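Local coordinates for protein alkaline phosphatase D (Bacillus subtilis, PDB 2YEQ) that hydrolyses phosphate esters, acting as a phosphodiesterase and alkaline phosphatase whose active site holds iron and calcium, at residues S70-V75 / Y242-P247; H76-G81 / L248-L253; G130-Y135 / A187-D192; A174-I177 / D181-N184. All coordinates share one frame; numbering follows the deposited sequence.

Contact 1 of 4, residues S70-V75 / Y242-P247; sequences SLAHSV and YYEHMP
The turn that leads into strand 74-79 of the N-terminal domain meets the C-terminal turn of helix 228-245 of the phosphatase domain, chiefly through Leu71, Ala72 and Ser74 on one side and Glu244 on the other. Ala72 and His73 both have left-handed backbone angles, so residues 71-74 form a tight beta turn of the I'/III' kind. Leu71 O takes two bonds from Ser74, one from its N at 3.0 Å and one from its OG at 2.7 Å; with chi1 at 62° the hydroxyl lies between the backbone N and the carbonyl carbon, and it reaches Leu71 O in the carbonyl plane. Over this closed turn Glu244 stretches its extended chain. Its CG passes 3.6 Å from Leu71 O, and the carboxylate arrives beside the backbone, OE2 lying 3.2 Å from Leu71 CA and OE1 3.8 Å from Ala72 CB. Ser74 CB touches Glu244 O at 3.2 Å, an acceptor that also takes a hydrogen bond from Trp26 NE1. The one close polar pair, Ser70 O and Glu244 OE2 at 3.3 Å, sets two acceptors side by side and is not a hydrogen bond. The carboxylate finds its donors in Arg183, which forms a salt bridge to OE1, and in Gln240, whose NE2 reaches OE2. Glu244 is thus a buried carboxylate, probably charged, matched by neighbours of its own domain rather than by the turn it touches; the arginine would be expected to favour its ionised form and to offset the unfavourable approach of Ser70 O.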
loop_
_atom_site.group_PDB
_atom_site.type_symbol
_atom_site.label_atom_id
_atom_site.label_comp_id
_atom_site.label_asym_id
_atom_site.label_seq_id
_atom_site.Cartn_x
_atom_site.Cartn_y
_atom_site.Cartn_z
ATOM N N SER A 70 -3.595 -25.451 7.715
ATOM C CA SER A 70 -4.609 -24.468 8.112
ATOM C C SER A 70 -4.196 -23.031 7.781
ATOM O O SER A 70 -5.065 -22.153 7.648
ATOM C CB SER A 70 -4.946 -24.592 9.586
ATOM O OG SER A 70 -3.830 -24.253 10.372
ATOM N N LEU A 71 -2.891 -22.812 7.585
ATOM C CA LEU A 71 -2.382 -21.522 7.099
ATOM C C LEU A 71 -1.732 -21.602 5.699
ATOM O O LEU A 71 -0.799 -20.843 5.386
ATOM C CB LEU A 71 -1.399 -20.967 8.124
ATOM C CG LEU A 71 -1.990 -20.645 9.520
ATOM C CD1 LEU A 71 -0.876 -20.287 10.476
ATOM C CD2 LEU A 71 -2.971 -19.521 9.481
ATOM N N ALA A 72 -2.247 -22.508 4.863
ATOM C CA ALA A 72 -1.795 -22.704 3.482
ATOM C C ALA A 72 -0.279 -22.980 3.376
ATOM O O ALA A 72 0.363 -22.651 2.372
ATOM C CB ALA A 72 -2.203 -21.519 2.599
ATOM N N HIS A 73 0.264 -23.607 4.409
ATOM C CA HIS A 73 1.694 -23.921 4.527
ATOM C C HIS A 73 2.565 -22.661 4.376
ATOM O O HIS A 73 3.708 -22.710 3.873
ATOM C CB HIS A 73 2.109 -25.016 3.523
ATOM C CG HIS A 73 1.570 -26.369 3.857
ATOM N ND1 HIS A 73 0.379 -26.839 3.351
ATOM C CD2 HIS A 73 2.063 -27.353 4.642
ATOM C CE1 HIS A 73 0.169 -28.065 3.798
ATOM N NE2 HIS A 73 1.169 -28.396 4.593
ATOM N N SER A 74 2.029 -21.532 4.835
ATOM C CA SER A 74 2.821 -20.328 4.951
ATOM C C SER A 74 3.764 -20.467 6.143
ATOM O O SER A 74 3.586 -21.302 7.053
ATOM C CB SER A 74 1.926 -19.104 5.107
ATOM O OG SER A 74 1.162 -19.191 6.295
ATOM N N VAL A 75 4.808 -19.655 6.121
ATOM C CA VAL A 75 5.778 -19.636 7.189
ATOM C C VAL A 75 5.991 -18.184 7.625
ATOM O O VAL A 75 6.272 -17.319 6.793
ATOM C CB VAL A 75 7.125 -20.258 6.723
ATOM C CG1 VAL A 75 8.167 -20.126 7.810
ATOM C CG2 VAL A 75 6.926 -21.735 6.308
ATOM N N TYR A 242 -4.642 -12.751 3.473
ATOM C CA TYR A 242 -3.677 -11.651 3.523
ATOM C C TYR A 242 -2.580 -11.955 4.529
ATOM O O TYR A 242 -1.402 -11.891 4.209
ATOM C CB TYR A 242 -4.391 -10.354 3.881
ATOM C CG TYR A 242 -3.561 -9.098 3.768
ATOM C CD1 TYR A 242 -3.471 -8.414 2.578
ATOM C CD2 TYR A 242 -2.924 -8.565 4.878
ATOM C CE1 TYR A 242 -2.705 -7.234 2.474
ATOM C CE2 TYR A 242 -2.190 -7.382 4.792
ATOM C CZ TYR A 242 -2.099 -6.727 3.597
ATOM O OH TYR A 242 -1.380 -5.554 3.535
ATOM N N TYR A 243 -2.968 -12.317 5.750
ATOM C CA TYR A 243 -2.018 -12.740 6.740
ATOM C C TYR A 243 -1.088 -13.842 6.190
ATOM O O TYR A 243 0.130 -13.752 6.348
ATOM C CB TYR A 243 -2.691 -13.230 8.040
ATOM C CG TYR A 243 -1.686 -13.805 8.998
ATOM C CD1 TYR A 243 -0.922 -12.974 9.822
ATOM C CD2 TYR A 243 -1.419 -15.176 9.027
ATOM C CE1 TYR A 243 0.036 -13.489 10.670
ATOM C CE2 TYR A 243 -0.457 -15.694 9.865
ATOM C CZ TYR A 243 0.277 -14.844 10.690
ATOM O OH TYR A 243 1.238 -15.359 11.541
ATOM N N GLU A 244 -1.677 -14.886 5.604
ATOM C CA GLU A 244 -0.913 -16.037 5.112
ATOM C C GLU A 244 0.156 -15.586 4.108
ATOM O O GLU A 244 1.192 -16.211 4.014
ATOM C CB GLU A 244 -1.849 -17.089 4.493
ATOM C CG GLU A 244 -2.702 -17.805 5.558
ATOM C CD GLU A 244 -3.836 -18.641 5.028
ATOM O OE1 GLU A 244 -4.168 -18.515 3.833
ATOM O OE2 GLU A 244 -4.417 -19.425 5.844
ATOM N N HIS A 245 -0.098 -14.515 3.361
ATOM C CA HIS A 245 0.818 -14.102 2.307
ATOM C C HIS A 245 1.680 -12.882 2.624
ATOM O O HIS A 245 2.452 -12.453 1.786
ATOM C CB HIS A 245 0.072 -13.912 0.988
ATOM C CG HIS A 245 -0.445 -15.197 0.433
ATOM N ND1 HIS A 245 -1.612 -15.774 0.881
ATOM C CD2 HIS A 245 0.089 -16.056 -0.468
ATOM C CE1 HIS A 245 -1.782 -16.930 0.261
ATOM N NE2 HIS A 245 -0.767 -17.120 -0.562
ATOM N N MET A 246 1.579 -12.352 3.831
ATOM C CA MET A 246 2.292 -11.116 4.174
ATOM C C MET A 246 3.219 -11.291 5.358
ATOM O O MET A 246 2.898 -12.007 6.315
ATOM C CB MET A 246 1.289 -10.006 4.483
ATOM C CG MET A 246 0.519 -9.510 3.299
ATOM S SD MET A 246 1.586 -8.862 1.984
ATOM C CE MET A 246 0.449 -8.325 0.764
ATOM N N PRO A 247 4.357 -10.591 5.343
ATOM C CA PRO A 247 5.345 -10.725 6.420
ATOM C C PRO A 247 4.975 -9.881 7.642
ATOM O O PRO A 247 5.610 -8.863 7.929
ATOM C CB PRO A 247 6.631 -10.221 5.773
ATOM C CG PRO A 247 6.166 -9.174 4.846
ATOM C CD PRO A 247 4.847 -9.697 4.283
#

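Contact 2 of 4, residues H76-G81 / L248-L253; sequences HVEADG and LRISSL. With EDO (1,2-ethanediol), chain R.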
loop_
_atom_site.group_PDB
_atom_site.type_symbol
_atom_site.label_atom_id
_atom_site.label_comp_id
_atom_site.label_asym_id
_atom_site.label_seq_id
_atom_site.Cartn_x
_atom_site.Cartn_y
_atom_site.Cartn_z
ATOM N N HIS A 76 5.822 -17.921 8.909
ATOM C CA HIS A 76 6.148 -16.617 9.498
ATOM C C HIS A 76 7.124 -16.855 10.624
ATOM O O HIS A 76 6.807 -17.575 11.561
ATOM C CB HIS A 76 4.909 -15.941 10.089
ATOM C CG HIS A 76 3.883 -15.560 9.070
ATOM N ND1 HIS A 76 3.065 -16.484 8.464
ATOM C CD2 HIS A 76 3.549 -14.358 8.555
ATOM C CE1 HIS A 76 2.276 -15.861 7.606
ATOM N NE2 HIS A 76 2.553 -14.570 7.643
ATOM N N VAL A 77 8.310 -16.263 10.524
ATOM C CA VAL A 77 9.357 -16.434 11.520
ATOM C C VAL A 77 9.664 -15.049 12.060
ATOM O O VAL A 77 9.873 -14.124 11.298
ATOM C CB VAL A 77 10.665 -17.018 10.879
ATOM C CG1 VAL A 77 11.844 -16.938 11.852
ATOM C CG2 VAL A 77 10.459 -18.455 10.380
ATOM N N GLU A 78 9.692 -14.897 13.372
ATOM C CA GLU A 78 10.152 -13.648 13.959
ATOM C C GLU A 78 11.598 -13.872 14.429
ATOM O O GLU A 78 11.844 -14.366 15.521
ATOM C CB GLU A 78 9.202 -13.181 15.069
ATOM C CG GLU A 78 7.898 -12.622 14.455
ATOM C CD GLU A 78 6.847 -12.223 15.484
ATOM O OE1 GLU A 78 7.201 -11.511 16.458
ATOM O OE2 GLU A 78 5.673 -12.618 15.306
ATOM N N ALA A 79 12.543 -13.562 13.544
ATOM C CA ALA A 79 13.957 -13.822 13.789
ATOM C C ALA A 79 14.439 -12.721 14.704
ATOM O O ALA A 79 14.484 -11.559 14.308
ATOM C CB ALA A 79 14.723 -13.808 12.499
ATOM N N ASP A 80 14.773 -13.077 15.934
ATOM C CA ASP A 80 15.211 -12.094 16.911
ATOM C C ASP A 80 16.687 -12.296 17.266
ATOM O O ASP A 80 17.367 -13.095 16.628
ATOM C CB ASP A 80 14.311 -12.131 18.141
ATOM C CG ASP A 80 14.377 -13.447 18.892
ATOM O OD1 ASP A 80 15.127 -14.366 18.493
ATOM O OD2 ASP A 80 13.649 -13.552 19.895
ATOM N N GLY A 81 17.175 -11.554 18.257
ATOM C CA GLY A 81 18.586 -11.606 18.639
ATOM C C GLY A 81 19.485 -10.965 17.600
ATOM O O GLY A 81 20.629 -11.361 17.454
ATOM N N LEU A 248 3.959 -10.343 8.357
ATOM C CA LEU A 248 3.416 -9.690 9.547
ATOM C C LEU A 248 3.787 -10.439 10.811
ATOM O O LEU A 248 4.032 -11.637 10.789
ATOM C CB LEU A 248 1.890 -9.635 9.412
ATOM C CG LEU A 248 1.360 -8.834 8.213
ATOM C CD1 LEU A 248 -0.155 -8.936 8.095
ATOM C CD2 LEU A 248 1.748 -7.347 8.275
ATOM N N ARG A 249 3.787 -9.741 11.934
ATOM C CA ARG A 249 4.035 -10.366 13.236
ATOM C C ARG A 249 2.791 -11.074 13.773
ATOM O O ARG A 249 1.712 -10.891 13.246
ATOM C CB ARG A 249 4.538 -9.317 14.224
ATOM C CG ARG A 249 5.920 -8.852 13.849
ATOM C CD ARG A 249 6.493 -7.863 14.799
ATOM N NE ARG A 249 7.814 -7.423 14.329
ATOM C CZ ARG A 249 8.978 -7.966 14.676
ATOM N NH1 ARG A 249 9.048 -8.992 15.504
ATOM N NH2 ARG A 249 10.102 -7.472 14.186
ATOM N N ILE A 250 2.964 -11.892 14.803
ATOM C CA ILE A 250 1.891 -12.772 15.295
ATOM C C ILE A 250 0.679 -11.987 15.892
ATOM O O ILE A 250 -0.467 -12.450 15.854
ATOM C CB ILE A 250 2.461 -13.827 16.299
ATOM C CG1 ILE A 250 1.464 -14.992 16.489
ATOM C CG2 ILE A 250 2.855 -13.171 17.621
ATOM C CD1 ILE A 250 1.168 -15.762 15.194
ATOM N N SER A 251 0.923 -10.770 16.364
ATOM C CA SER A 251 -0.157 -9.931 16.864
ATOM C C SER A 251 -1.112 -9.493 15.748
ATOM O O SER A 251 -2.204 -9.029 16.035
ATOM C CB SER A 251 0.419 -8.716 17.589
ATOM O OG SER A 251 1.276 -8.013 16.697
ATOM N N SER A 252 -0.704 -9.663 14.488
ATOM C CA SER A 252 -1.581 -9.463 13.350
ATOM C C SER A 252 -2.330 -10.736 12.908
ATOM O O SER A 252 -3.036 -10.685 11.922
ATOM C CB SER A 252 -0.807 -8.862 12.142
ATOM O OG SER A 252 -0.413 -7.515 12.359
ATOM N N LEU A 253 -2.204 -11.863 13.611
ATOM C CA LEU A 253 -2.997 -13.066 13.266
ATOM C C LEU A 253 -4.495 -12.728 13.364
ATOM O O LEU A 253 -4.925 -12.173 14.362
ATOM C CB LEU A 253 -2.664 -14.232 14.216
ATOM C CG LEU A 253 -3.290 -15.616 13.951
ATOM C CD1 LEU A 253 -2.665 -16.235 12.703
ATOM C CD2 LEU A 253 -3.131 -16.569 15.164
HETATM C C1 EDO R . 3.571 -21.544 11.421
HETATM O O1 EDO R . 2.512 -22.226 10.743
HETATM C C2 EDO R . 4.701 -21.265 10.438
HETATM O O2 EDO R . 5.305 -20.005 10.738
#
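Glu78 reaches from strand 74-79, at one edge of the mixed sheet, to the loop after helix 228-245 and divides its two oxygens between Ile250 and Arg249. The tight part is OE2: it accepts from Ile250 N at 2.8 Å, met on the syn side though 29° out of the carboxylate plane, while CB of Ile250 closes in to 3.6 Å from the same oxygen. CD of the extended Glu78 chain lies 3.9 Å from Arg249 CG. OE1 is held more slackly, by a long, bent hydrogen bond within a salt bridge from Arg249 NH1 at 3.3 Å, coming from above the carboxylate plane, the two flat groups 84° apart; Arg249 NH2 has stronger partners in Asp17 O and Ser22 OG. The Ile250 end faces the surface. His76 brings CD2 only to 3.6 Å from Leu248 O, a loose approach between the segments, but its ring is packed by Tyr243 and Trp26 and its NE2 is bonded to Tyr243 O. His76 N donates to O2 of an ethanediol, probably from the crystallisation liquor, at 2.8 Å. The carboxylate thus probably fixes the start of the 3-10 turn 250-252 chiefly through the backbone N-H, the long salt bridge probably adding less.

Contact 3 of 4, residues G130-Y135 / A187-D192; sequences GYYTAY and AQYRSD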
loop_
_atom_site.group_PDB
_atom_site.type_symbol
_atom_site.label_atom_id
_atom_site.label_comp_id
_atom_site.label_asym_id
_atom_site.label_seq_id
_atom_site.Cartn_x
_atom_site.Cartn_y
_atom_site.Cartn_z
ATOM N N GLY A 130 -1.492 -4.499 -16.436
ATOM C CA GLY A 130 -0.153 -4.385 -16.985
ATOM C C GLY A 130 0.828 -5.293 -16.302
ATOM O O GLY A 130 0.478 -6.014 -15.367
ATOM N N TYR A 131 2.054 -5.245 -16.819
ATOM C CA TYR A 131 3.202 -5.955 -16.278
ATOM C C TYR A 131 3.790 -5.166 -15.126
ATOM O O TYR A 131 3.640 -3.936 -15.046
ATOM C CB TYR A 131 4.214 -6.269 -17.438
ATOM C CG TYR A 131 3.555 -7.236 -18.395
ATOM C CD1 TYR A 131 3.491 -8.605 -18.105
ATOM C CD2 TYR A 131 2.858 -6.772 -19.506
ATOM C CE1 TYR A 131 2.817 -9.492 -18.944
ATOM C CE2 TYR A 131 2.173 -7.635 -20.330
ATOM C CZ TYR A 131 2.151 -8.998 -20.041
ATOM O OH TYR A 131 1.440 -9.826 -20.857
ATOM N N TYR A 132 4.425 -5.890 -14.218
ATOM C CA TYR A 132 5.045 -5.361 -13.018
ATOM C C TYR A 132 6.501 -4.861 -13.221
ATOM O O TYR A 132 7.359 -4.959 -12.343
ATOM C CB TYR A 132 4.977 -6.403 -11.901
ATOM C CG TYR A 132 3.554 -6.725 -11.372
ATOM C CD1 TYR A 132 2.444 -5.934 -11.688
ATOM C CD2 TYR A 132 3.362 -7.805 -10.513
ATOM C CE1 TYR A 132 1.161 -6.249 -11.187
ATOM C CE2 TYR A 132 2.115 -8.114 -10.004
ATOM C CZ TYR A 132 1.013 -7.346 -10.341
ATOM O OH TYR A 132 -0.214 -7.690 -9.801
ATOM N N THR A 133 6.724 -4.224 -14.350
ATOM C CA THR A 133 7.995 -3.547 -14.629
ATOM C C THR A 133 8.400 -2.598 -13.495
ATOM O O THR A 133 9.585 -2.490 -13.156
ATOM C CB THR A 133 7.871 -2.770 -15.914
ATOM O OG1 THR A 133 7.181 -3.579 -16.870
ATOM C CG2 THR A 133 9.270 -2.337 -16.463
ATOM N N ALA A 134 7.423 -1.930 -12.864
ATOM C CA ALA A 134 7.746 -1.051 -11.741
ATOM C C ALA A 134 8.559 -1.754 -10.676
ATOM O O ALA A 134 9.485 -1.158 -10.104
ATOM C CB ALA A 134 6.462 -0.399 -11.105
ATOM N N TYR A 135 8.216 -3.011 -10.372
ATOM C CA TYR A 135 8.926 -3.747 -9.337
ATOM C C TYR A 135 10.312 -4.245 -9.784
ATOM O O TYR A 135 11.206 -4.411 -8.957
ATOM C CB TYR A 135 8.094 -4.917 -8.824
ATOM C CG TYR A 135 6.974 -4.531 -7.880
ATOM C CD1 TYR A 135 7.246 -3.824 -6.723
ATOM C CD2 TYR A 135 5.651 -4.872 -8.146
ATOM C CE1 TYR A 135 6.248 -3.463 -5.844
ATOM C CE2 TYR A 135 4.620 -4.522 -7.255
ATOM C CZ TYR A 135 4.921 -3.818 -6.107
ATOM O OH TYR A 135 3.964 -3.446 -5.191
ATOM N N ALA A 187 -1.722 -15.999 -4.670
ATOM C CA ALA A 187 -0.725 -16.775 -5.384
ATOM C C ALA A 187 -0.541 -16.301 -6.823
ATOM O O ALA A 187 0.596 -16.273 -7.313
ATOM C CB ALA A 187 -1.081 -18.269 -5.336
ATOM N N GLN A 188 -1.623 -15.923 -7.511
ATOM C CA GLN A 188 -1.500 -15.440 -8.882
ATOM C C GLN A 188 -0.611 -14.201 -8.942
ATOM O O GLN A 188 0.266 -14.112 -9.789
ATOM C CB GLN A 188 -2.847 -15.096 -9.508
ATOM C CG GLN A 188 -2.717 -14.453 -10.875
ATOM C CD GLN A 188 -4.044 -14.199 -11.559
ATOM O OE1 GLN A 188 -4.992 -13.715 -10.929
ATOM N NE2 GLN A 188 -4.119 -14.509 -12.868
ATOM N N TYR A 189 -0.898 -13.236 -8.073
ATOM C CA TYR A 189 -0.166 -11.961 -8.021
ATOM C C TYR A 189 1.279 -12.160 -7.586
ATOM O O TYR A 189 2.186 -11.641 -8.214
ATOM C CB TYR A 189 -0.873 -10.958 -7.063
ATOM C CG TYR A 189 -2.033 -10.212 -7.708
ATOM C CD1 TYR A 189 -3.100 -10.896 -8.274
ATOM C CD2 TYR A 189 -2.084 -8.826 -7.704
ATOM C CE1 TYR A 189 -4.157 -10.223 -8.853
ATOM C CE2 TYR A 189 -3.129 -8.137 -8.291
ATOM C CZ TYR A 189 -4.187 -8.841 -8.837
ATOM O OH TYR A 189 -5.223 -8.165 -9.439
ATOM N N ARG A 190 1.474 -12.934 -6.519
ATOM C CA ARG A 190 2.766 -13.131 -5.900
ATOM C C ARG A 190 3.708 -14.036 -6.744
ATOM O O ARG A 190 4.907 -14.075 -6.482
ATOM C CB ARG A 190 2.565 -13.697 -4.495
ATOM C CG ARG A 190 3.780 -13.760 -3.596
ATOM C CD ARG A 190 4.395 -12.375 -3.435
ATOM N NE ARG A 190 4.945 -12.055 -2.134
ATOM C CZ ARG A 190 4.305 -12.054 -0.959
ATOM N NH1 ARG A 190 3.040 -12.432 -0.832
ATOM N NH2 ARG A 190 4.973 -11.726 0.139
ATOM N N SER A 191 3.160 -14.729 -7.744
ATOM C CA SER A 191 3.927 -15.575 -8.654
ATOM C C SER A 191 4.780 -14.741 -9.631
ATOM O O SER A 191 5.652 -15.273 -10.299
ATOM C CB SER A 191 2.964 -16.425 -9.516
ATOM O OG SER A 191 2.450 -17.474 -8.746
ATOM N N ASP A 192 4.433 -13.472 -9.789
ATOM C CA ASP A 192 5.125 -12.605 -10.727
ATOM C C ASP A 192 6.566 -12.399 -10.262
ATOM O O ASP A 192 6.790 -11.980 -9.138
ATOM C CB ASP A 192 4.412 -11.268 -10.830
ATOM C CG ASP A 192 5.056 -10.366 -11.836
ATOM O OD1 ASP A 192 6.142 -9.847 -11.493
ATOM O OD2 ASP A 192 4.505 -10.204 -12.947
HETATM O O HOH W 1 5.228 -8.515 -14.867
#
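Tyr132 projects from the N-cap position of helix 133-138 onto Asp192, itself the N-cap residue of helix 193-201, and ends against Tyr189. Its CB lies 3.7 Å from Asp192 OD1, and CG follows at 3.9 Å from Asp192 OD2. The ring is turned so that the CA–CB bond lies nearly in its plane (chi2 -13°), which brings CD1 close to CA and swings CD2 outward to 3.3 Å from Asp192 CG; ring and carboxylate planes are 48° apart. One atom further, CE2 passes 4.0 Å from Tyr189 O, which sits at the ring edge and in its plane. At the tip, OH comes 3.0 Å from Tyr189 CD2, with the two side chains crossing at about a right angle, and it is hydrogen-bonded to Gln125 O. The backbone takes part as well: a water accepts from Tyr132 N at 2.8 Å and donates to Asp192 OD2 at 2.7 Å, joining the two N-cap residues. The same OD2 forms a salt bridge with Arg169, which also makes a cation-pi contact with the Tyr132 ring, while OD1 caps Leu195 N. Replacing Tyr132 by an alanine would probably leave Gln125 O without its hydroxyl partner and open a gap between Asp192 and Tyr189. The phenol thus lies at the junction of helices 179-190 and 193-201, touching Asn194 at the start of the latter, while Thr133, pointing away from the contact, and Ala134 touch Met459 of strand 451-459.

Contact 4 of 4, residues A174-I177 / D181-N184; sequences AEII and DYRN. With NA (sodium ion), chain B; EDO (1,2-ethanediol), chain C; EDO (1,2-ethanediol), chain S; EDO (1,2-ethanediol), chain Q.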
loop_
_atom_site.group_PDB
_atom_site.type_symbol
_atom_site.label_atom_id
_atom_site.label_comp_id
_atom_site.label_asym_id
_atom_site.label_seq_id
_atom_site.Cartn_x
_atom_site.Cartn_y
_atom_site.Cartn_z
ATOM N N ALA A 174 -13.231 -16.535 -11.350
ATOM C CA ALA A 174 -14.343 -15.615 -11.105
ATOM C C ALA A 174 -14.067 -14.822 -9.852
ATOM O O ALA A 174 -13.134 -15.114 -9.106
ATOM C CB ALA A 174 -15.689 -16.395 -10.942
ATOM N N GLU A 175 -14.917 -13.834 -9.590
ATOM C CA GLU A 175 -14.778 -13.013 -8.394
ATOM C C GLU A 175 -14.591 -13.878 -7.168
ATOM O O GLU A 175 -15.367 -14.819 -6.935
ATOM C CB GLU A 175 -15.990 -12.079 -8.209
ATOM C CG GLU A 175 -15.847 -11.185 -6.957
ATOM C CD GLU A 175 -16.945 -10.131 -6.795
ATOM O OE1 GLU A 175 -17.911 -10.145 -7.575
ATOM O OE2 GLU A 175 -16.860 -9.290 -5.864
ATOM N N ILE A 176 -13.591 -13.522 -6.361
ATOM C CA ILE A 176 -13.150 -14.325 -5.257
ATOM C C ILE A 176 -13.980 -14.131 -3.982
ATOM O O ILE A 176 -14.259 -13.002 -3.576
ATOM C CB ILE A 176 -11.639 -14.130 -4.988
ATOM C CG1 ILE A 176 -11.292 -12.676 -4.620
ATOM C CG2 ILE A 176 -10.869 -14.550 -6.251
ATOM C CD1 ILE A 176 -9.733 -12.454 -4.394
ATOM N N ILE A 177 -14.380 -15.250 -3.374
ATOM C CA ILE A 177 -15.311 -15.250 -2.239
ATOM C C ILE A 177 -14.798 -16.050 -1.075
ATOM O O ILE A 177 -14.844 -15.589 0.061
ATOM C CB ILE A 177 -16.683 -15.844 -2.647
ATOM C CG1 ILE A 177 -17.296 -15.028 -3.787
ATOM C CG2 ILE A 177 -17.626 -15.935 -1.419
ATOM C CD1 ILE A 177 -17.498 -13.571 -3.445
ATOM N N ASP A 181 -10.371 -19.222 -2.761
ATOM C CA ASP A 181 -10.393 -18.231 -3.824
ATOM C C ASP A 181 -9.349 -17.093 -3.546
ATOM O O ASP A 181 -8.602 -16.705 -4.440
ATOM C CB ASP A 181 -11.760 -17.552 -3.952
ATOM C CG ASP A 181 -12.892 -18.467 -4.433
ATOM O OD1 ASP A 181 -12.652 -19.539 -5.024
ATOM O OD2 ASP A 181 -14.061 -18.037 -4.257
ATOM N N TYR A 182 -9.342 -16.580 -2.326
ATOM C CA TYR A 182 -8.418 -15.500 -1.934
ATOM C C TYR A 182 -6.968 -15.955 -1.920
ATOM O O TYR A 182 -6.069 -15.214 -2.329
ATOM C CB TYR A 182 -8.797 -14.891 -0.562
ATOM C CG TYR A 182 -9.881 -13.866 -0.689
ATOM C CD1 TYR A 182 -9.579 -12.537 -1.007
ATOM C CD2 TYR A 182 -11.224 -14.210 -0.499
ATOM C CE1 TYR A 182 -10.589 -11.579 -1.157
ATOM C CE2 TYR A 182 -12.240 -13.275 -0.650
ATOM C CZ TYR A 182 -11.925 -11.957 -0.969
ATOM O OH TYR A 182 -12.939 -11.044 -1.101
ATOM N N ARG A 183 -6.732 -17.160 -1.426
ATOM C CA ARG A 183 -5.387 -17.738 -1.414
ATOM C C ARG A 183 -4.841 -17.868 -2.836
ATOM O O ARG A 183 -3.672 -17.501 -3.100
ATOM C CB ARG A 183 -5.385 -19.097 -0.727
ATOM C CG ARG A 183 -5.484 -19.065 0.760
ATOM C CD ARG A 183 -5.766 -20.486 1.290
ATOM N NE ARG A 183 -5.551 -20.589 2.716
ATOM C CZ ARG A 183 -5.830 -21.659 3.444
ATOM N NH1 ARG A 183 -6.355 -22.743 2.885
ATOM N NH2 ARG A 183 -5.554 -21.660 4.720
ATOM N N ASN A 184 -5.681 -18.364 -3.746
ATOM C CA ASN A 184 -5.281 -18.538 -5.122
ATOM C C ASN A 184 -5.037 -17.206 -5.829
ATOM O O ASN A 184 -4.136 -17.082 -6.675
ATOM C CB ASN A 184 -6.286 -19.407 -5.895
ATOM C CG ASN A 184 -6.275 -20.861 -5.431
ATOM O OD1 ASN A 184 -5.337 -21.288 -4.756
ATOM N ND2 ASN A 184 -7.334 -21.613 -5.761
HETATM NA NA NA B . -18.182 -7.558 -6.341
HETATM C C1 EDO C . -10.559 -21.548 -5.627
HETATM O O1 EDO C . -11.323 -22.769 -5.575
HETATM C C2 EDO C . -10.678 -20.840 -6.982
HETATM O O2 EDO C . -9.445 -20.211 -7.355
HETATM C C1 EDO S . -13.625 -19.943 -10.320
HETATM O O1 EDO S . -13.645 -19.405 -11.657
HETATM C C2 EDO S . -14.307 -19.009 -9.321
HETATM O O2 EDO S . -14.168 -19.521 -7.989
HETATM C C1 EDO Q . -17.345 -17.437 1.753
HETATM O O1 EDO Q . -16.790 -16.160 2.092
HETATM C C2 EDO Q . -17.157 -18.502 2.836
HETATM O O2 EDO Q . -16.056 -18.175 3.682
HETATM O O HOH W 2 -20.040 -8.665 -5.887
HETATM O O HOH W 3 -19.284 -5.555 -6.317
HETATM O O HOH W 4 -16.331 -6.356 -6.782
#
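This is a local contact in which the loop leading into helix 179-190 folds back on that helix's first turn, Ile176 and Ile177 meeting Asp181 and Tyr182 at a partly buried site of the phosphatase domain. Ile177 N donates to the anti lone pair of Asp181 OD2 at 2.9 Å, a fairly straight bond of 158°. Ile176 CB rests on Asp181 CB at 3.6 Å, and its CD1 lies over one face of the Tyr182 ring in a CH-pi contact, 3.8 Å from the centroid. CG1 of Ile176 lies between the backbone N and the carbonyl carbon (chi1 61°), which directs the extended branch to that face. Asp181 OD2 also accepts from Thr178 N, the N3 side-chain half of a capping box. Ile177 O lies at the ring edge, in plane, 3.6 Å from Tyr182 CE2. A leucine in place of Tyr182 would probably deprive Val213 O and Arg234 NE of their bonds to its hydroxyl and Ile176 of its flat seat. Away from the helix, Glu175 binds a sodium ion, with OE2 at 2.2 Å and OE1 at 2.9 Å; three waters, Glu214 and Gln517 also bind the metal, while Arg234 NH2 donates to OE2.

Contacts 1 and 2 follow one another along strand 74-79, their centres 12 Å apart, and are tied by His76 NE2 to Tyr243 O at 2.9 Å; together they join the N-terminal domain to the phosphatase domain. Contacts 3 and 4 share helix 179-190, with centres 17 Å apart, and both are nested inside the long loop that contact 1 closes. That helix also reaches contact 1 twice: through the Arg183–Glu244 salt bridge, 2.7 Å from NE to OE1, and through Arg190 NH1, from contact 3, which meets His245 O at 2.7 Å. Of the metals, the sodium ion belongs to contact 4, whereas the active-site iron lies about 9 Å from the Tyr189 side chain of contact 3.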